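Local coordinates for protein glucanase (Clostridium thermocellum, PDB 5GXX) that probably hydrolyses internal beta-1,4-glucosidic bonds of cellulose, as a family 9 endoglucanase of the cellulosome, at residues R35-Y49 / A125-F137. The protein carries 1 engineered substitution. Numbering follows the deposited sequence.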
# COMPACT_ATOMS: atom_id res chain seq x y z
N ARG A 35 -30.86 3.28 -17.22
CA ARG A 35 -29.92 3.06 -18.31
C ARG A 35 -29.72 4.35 -19.10
O ARG A 35 -30.69 5.03 -19.44
CB ARG A 35 -30.39 1.96 -19.27
CG ARG A 35 -30.31 0.50 -18.76
CD ARG A 35 -28.90 0.04 -18.33
NE ARG A 35 -27.91 0.64 -19.22
CZ ARG A 35 -27.75 0.30 -20.49
NH1 ARG A 35 -28.41 -0.74 -21.01
NH2 ARG A 35 -26.90 0.98 -21.27
N GLY A 36 -28.47 4.67 -19.39
CA GLY A 36 -28.13 5.77 -20.29
C GLY A 36 -27.22 5.24 -21.39
O GLY A 36 -26.89 4.05 -21.37
N ASP A 37 -26.78 6.12 -22.29
CA ASP A 37 -25.78 5.76 -23.31
C ASP A 37 -24.56 5.16 -22.62
O ASP A 37 -24.10 5.65 -21.58
CB ASP A 37 -25.35 6.99 -24.12
CG ASP A 37 -26.42 7.50 -25.05
OD1 ASP A 37 -27.42 6.80 -25.30
OD2 ASP A 37 -26.27 8.64 -25.55
N ALA A 38 -24.08 4.07 -23.20
CA ALA A 38 -22.94 3.35 -22.65
C ALA A 38 -22.12 2.77 -23.80
O ALA A 38 -22.63 2.59 -24.91
CB ALA A 38 -23.40 2.23 -21.70
N THR A 39 -20.85 2.51 -23.51
CA THR A 39 -19.89 1.94 -24.46
C THR A 39 -19.90 2.66 -25.80
O THR A 39 -19.85 2.04 -26.86
CB THR A 39 -19.94 0.39 -24.51
OG1 THR A 39 -21.19 -0.08 -25.05
CG2 THR A 39 -19.83 -0.19 -23.10
N MET A 40 -19.92 4.00 -25.73
CA MET A 40 -20.00 4.85 -26.90
C MET A 40 -18.73 4.84 -27.75
O MET A 40 -18.74 5.33 -28.87
CB MET A 40 -20.39 6.29 -26.53
CG MET A 40 -21.85 6.41 -26.07
SD MET A 40 -23.09 5.90 -27.26
CE MET A 40 -22.95 7.22 -28.47
N ASN A 41 -17.64 4.30 -27.21
CA ASN A 41 -16.40 4.13 -27.98
C ASN A 41 -16.31 2.79 -28.72
O ASN A 41 -15.31 2.50 -29.38
CB ASN A 41 -15.18 4.35 -27.07
CG ASN A 41 -15.06 5.79 -26.59
OD1 ASN A 41 -15.53 6.72 -27.24
ND2 ASN A 41 -14.42 5.97 -25.44
N ASP A 42 -17.35 1.97 -28.63
CA ASP A 42 -17.33 0.68 -29.30
C ASP A 42 -17.19 0.83 -30.82
O ASP A 42 -17.68 1.79 -31.42
CB ASP A 42 -18.59 -0.12 -28.97
CG ASP A 42 -18.54 -0.73 -27.59
OD1 ASP A 42 -17.52 -0.61 -26.88
OD2 ASP A 42 -19.57 -1.35 -27.22
N GLU A 43 -16.53 -0.15 -31.43
CA GLU A 43 -16.32 -0.14 -32.88
C GLU A 43 -17.63 -0.19 -33.68
O GLU A 43 -17.75 0.44 -34.73
CB GLU A 43 -15.42 -1.30 -33.28
CG GLU A 43 -15.15 -1.43 -34.79
CD GLU A 43 -14.27 -0.32 -35.33
OE1 GLU A 43 -13.60 0.37 -34.52
OE2 GLU A 43 -14.24 -0.11 -36.56
N VAL A 44 -18.59 -0.95 -33.16
CA VAL A 44 -19.95 -0.96 -33.70
C VAL A 44 -20.89 -0.60 -32.55
O VAL A 44 -20.85 -1.21 -31.48
CB VAL A 44 -20.35 -2.33 -34.26
CG1 VAL A 44 -21.73 -2.26 -34.89
CG2 VAL A 44 -19.32 -2.81 -35.27
N LEU A 45 -21.73 0.40 -32.79
CA LEU A 45 -22.61 0.93 -31.76
C LEU A 45 -23.93 0.17 -31.71
O LEU A 45 -24.30 -0.51 -32.65
CB LEU A 45 -22.87 2.41 -32.03
CG LEU A 45 -21.63 3.30 -31.98
CD1 LEU A 45 -22.01 4.71 -32.44
CD2 LEU A 45 -21.07 3.32 -30.57
N GLY A 46 -24.63 0.35 -30.59
CA GLY A 46 -25.93 -0.29 -30.36
C GLY A 46 -25.86 -1.78 -30.10
O GLY A 46 -24.82 -2.30 -29.67
N GLY A 47 -26.95 -2.48 -30.40
CA GLY A 47 -27.05 -3.91 -30.12
C GLY A 47 -27.22 -4.16 -28.63
O GLY A 47 -27.42 -3.22 -27.85
N TRP A 48 -27.14 -5.42 -28.24
CA TRP A 48 -27.39 -5.79 -26.84
C TRP A 48 -26.15 -6.30 -26.14
O TRP A 48 -25.41 -7.09 -26.74
CB TRP A 48 -28.41 -6.93 -26.73
CG TRP A 48 -29.80 -6.61 -27.22
CD1 TRP A 48 -30.53 -5.46 -27.00
CD2 TRP A 48 -30.63 -7.46 -28.01
NE1 TRP A 48 -31.77 -5.56 -27.60
CE2 TRP A 48 -31.85 -6.77 -28.24
CE3 TRP A 48 -30.48 -8.75 -28.56
CZ2 TRP A 48 -32.89 -7.32 -28.98
CZ3 TRP A 48 -31.51 -9.29 -29.30
CH2 TRP A 48 -32.71 -8.57 -29.50
N TYR A 49 -25.98 -5.92 -24.87
CA TYR A 49 -25.07 -6.67 -24.00
C TYR A 49 -25.64 -8.06 -23.83
O TYR A 49 -26.87 -8.25 -23.79
CB TYR A 49 -24.90 -5.98 -22.64
CG TYR A 49 -24.44 -4.56 -22.80
CD1 TYR A 49 -23.30 -4.27 -23.53
CD2 TYR A 49 -25.17 -3.50 -22.25
CE1 TYR A 49 -22.87 -2.97 -23.71
CE2 TYR A 49 -24.74 -2.19 -22.40
CZ TYR A 49 -23.59 -1.94 -23.13
OH TYR A 49 -23.22 -0.63 -23.33
N ALA A 125 -22.77 -0.45 -16.83
CA ALA A 125 -22.45 -0.23 -18.24
C ALA A 125 -21.89 1.17 -18.53
O ALA A 125 -20.90 1.32 -19.24
CB ALA A 125 -23.71 -0.46 -19.10
N GLU A 126 -22.53 2.19 -17.96
CA GLU A 126 -22.24 3.57 -18.33
C GLU A 126 -20.86 4.05 -17.89
O GLU A 126 -20.39 5.10 -18.37
CB GLU A 126 -23.30 4.50 -17.75
CG GLU A 126 -24.72 4.34 -18.30
CD GLU A 126 -25.49 3.16 -17.71
OE1 GLU A 126 -25.03 2.51 -16.75
OE2 GLU A 126 -26.60 2.89 -18.26
N VAL A 127 -20.22 3.33 -16.97
CA VAL A 127 -18.91 3.75 -16.47
C VAL A 127 -17.78 2.80 -16.85
O VAL A 127 -16.63 3.03 -16.47
CB VAL A 127 -18.93 4.02 -14.94
CG1 VAL A 127 -19.89 5.18 -14.63
CG2 VAL A 127 -19.31 2.76 -14.18
N ILE A 128 -18.06 1.75 -17.63
CA ILE A 128 -17.03 0.73 -17.93
C ILE A 128 -15.80 1.26 -18.68
O ILE A 128 -14.70 0.72 -18.54
CB ILE A 128 -17.62 -0.53 -18.63
CG1 ILE A 128 -16.64 -1.71 -18.53
CG2 ILE A 128 -17.96 -0.23 -20.08
CD1 ILE A 128 -17.25 -3.05 -18.94
N GLU A 129 -15.97 2.32 -19.47
CA GLU A 129 -14.84 2.88 -20.22
C GLU A 129 -13.81 3.57 -19.32
O GLU A 129 -12.68 3.77 -19.76
CB GLU A 129 -15.33 3.82 -21.32
CG GLU A 129 -16.14 3.08 -22.38
CD GLU A 129 -16.72 3.99 -23.45
OE1 GLU A 129 -16.95 5.19 -23.17
OE2 GLU A 129 -16.98 3.49 -24.56
N LYS A 130 -14.18 3.90 -18.09
CA LYS A 130 -13.22 4.39 -17.11
C LYS A 130 -12.35 3.27 -16.56
O LYS A 130 -11.23 3.52 -16.12
CB LYS A 130 -13.92 5.12 -15.95
CG LYS A 130 -14.67 6.41 -16.34
CD LYS A 130 -13.77 7.51 -16.90
CE LYS A 130 -12.80 8.07 -15.89
NZ LYS A 130 -12.34 9.44 -16.30
N GLU A 131 -12.86 2.03 -16.61
CA GLU A 131 -12.15 0.85 -16.13
C GLU A 131 -11.25 0.20 -17.18
O GLU A 131 -10.12 -0.22 -16.87
CB GLU A 131 -13.15 -0.18 -15.57
CG GLU A 131 -12.54 -1.54 -15.21
CD GLU A 131 -11.57 -1.47 -14.03
OE1 GLU A 131 -11.59 -0.47 -13.28
OE2 GLU A 131 -10.80 -2.43 -13.84
N MET A 132 -11.73 0.08 -18.42
CA MET A 132 -11.02 -0.64 -19.47
C MET A 132 -11.36 -0.13 -20.86
O MET A 132 -12.36 0.56 -21.06
CB MET A 132 -11.32 -2.14 -19.37
CG MET A 132 -12.72 -2.53 -19.86
SD MET A 132 -13.22 -4.21 -19.48
CE MET A 132 -13.55 -4.14 -17.72
N THR A 133 -10.53 -0.52 -21.82
CA THR A 133 -10.69 -0.20 -23.24
C THR A 133 -11.07 -1.47 -24.00
O THR A 133 -10.41 -2.51 -23.91
CB THR A 133 -9.40 0.44 -23.82
OG1 THR A 133 -9.10 1.61 -23.06
CG2 THR A 133 -9.60 0.86 -25.27
N ARG A 134 -12.17 -1.38 -24.74
CA ARG A 134 -12.80 -2.57 -25.28
C ARG A 134 -12.37 -2.88 -26.71
O ARG A 134 -12.55 -2.05 -27.61
CB ARG A 134 -14.32 -2.40 -25.24
CG ARG A 134 -14.86 -2.39 -23.83
CD ARG A 134 -16.15 -1.60 -23.70
NE ARG A 134 -17.28 -2.02 -24.53
CZ ARG A 134 -18.05 -3.08 -24.28
NH1 ARG A 134 -17.79 -3.87 -23.25
NH2 ARG A 134 -19.08 -3.35 -25.08
N PRO A 135 -11.84 -4.09 -26.94
CA PRO A 135 -11.48 -4.46 -28.29
C PRO A 135 -12.67 -4.84 -29.17
O PRO A 135 -13.79 -4.99 -28.67
CB PRO A 135 -10.59 -5.68 -28.08
CG PRO A 135 -11.15 -6.32 -26.87
CD PRO A 135 -11.50 -5.15 -25.97
N TYR A 136 -12.43 -5.01 -30.46
CA TYR A 136 -13.41 -5.65 -31.33
C TYR A 136 -12.73 -6.78 -32.10
O TYR A 136 -11.49 -6.90 -32.10
CB TYR A 136 -14.07 -4.64 -32.26
CG TYR A 136 -13.15 -4.01 -33.29
CD1 TYR A 136 -13.00 -4.60 -34.54
CD2 TYR A 136 -12.46 -2.83 -33.02
CE1 TYR A 136 -12.18 -4.04 -35.51
CE2 TYR A 136 -11.63 -2.27 -33.98
CZ TYR A 136 -11.50 -2.88 -35.22
OH TYR A 136 -10.69 -2.33 -36.20
N PHE A 137 -13.56 -7.62 -32.72
CA PHE A 137 -13.10 -8.82 -33.39
C PHE A 137 -13.80 -8.95 -34.74
O PHE A 137 -15.00 -8.74 -34.84
CB PHE A 137 -13.35 -10.03 -32.49
CG PHE A 137 -12.70 -9.91 -31.15
CD1 PHE A 137 -13.35 -9.25 -30.10
CD2 PHE A 137 -11.42 -10.40 -30.94
CE1 PHE A 137 -12.74 -9.09 -28.86
CE2 PHE A 137 -10.80 -10.26 -29.70
CZ PHE A 137 -11.46 -9.60 -28.66
O HOH W 1 -21.44 6.37 -21.25
O HOH W 2 -19.61 2.96 -21.13
O HOH W 3 -19.86 5.62 -23.33
O HOH W 4 -15.94 1.17 -25.69
O HOH W 5 -14.48 -1.78 -29.96
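Asp42 and Arg134 form a two-bonded salt bridge in a largely polar contact between a long loop and a helix-to-strand segment of the family 9 catalytic domain, an (alpha/alpha)6 barrel. It joins the loop between helix 7-20 and strand 56-57 to the short helix 128-131 and the start of strand 136-139. Arg134 grips the carboxylate side-on: NE reaches Asp42 OD1 at 2.8 Å and NH2 reaches Asp42 OD2 at 3.0 Å, their planes 23° apart. An arginine suits this place because its third nitrogen, NH1, also binds the carbonyl of His54, while Thr39 lays its methyl CG2 over one guanidinium face, 3.4 Å from Arg134 NE. The hydroxyl of Thr39 accepts a hydrogen bond from Tyr49 OH.

Two glutamates bind backbone N-H groups of the facing loop. Glu129, extended beyond CG (chi2 176°), carries its syn lone pair on OE2 to Asn41 N, 2.8 Å away, in the type I turn Thr39-Asp42; water 4 links the same oxygen to Asp42 OD1. Glu126 instead folds at chi2 (79°), and its OE2 takes Arg35 NE and Gly36 N from opposite faces of the carboxylate, each at 2.8 Å. Arg35 NH1 turns to the carbonyls of Cys20 and Gln22, tying this second salt bridge to the end of helix 7-20. Between the two salt bridges the methyls of Ala38 and Ala125 touch, CB to CB at 3.8 Å, small side chains suiting backbones that come nearest at Ala38 and Glu126. At the more exposed end, Glu43 lies across Tyr136 in a CH-pi contact, its CG 3.5 Å from the ring centroid.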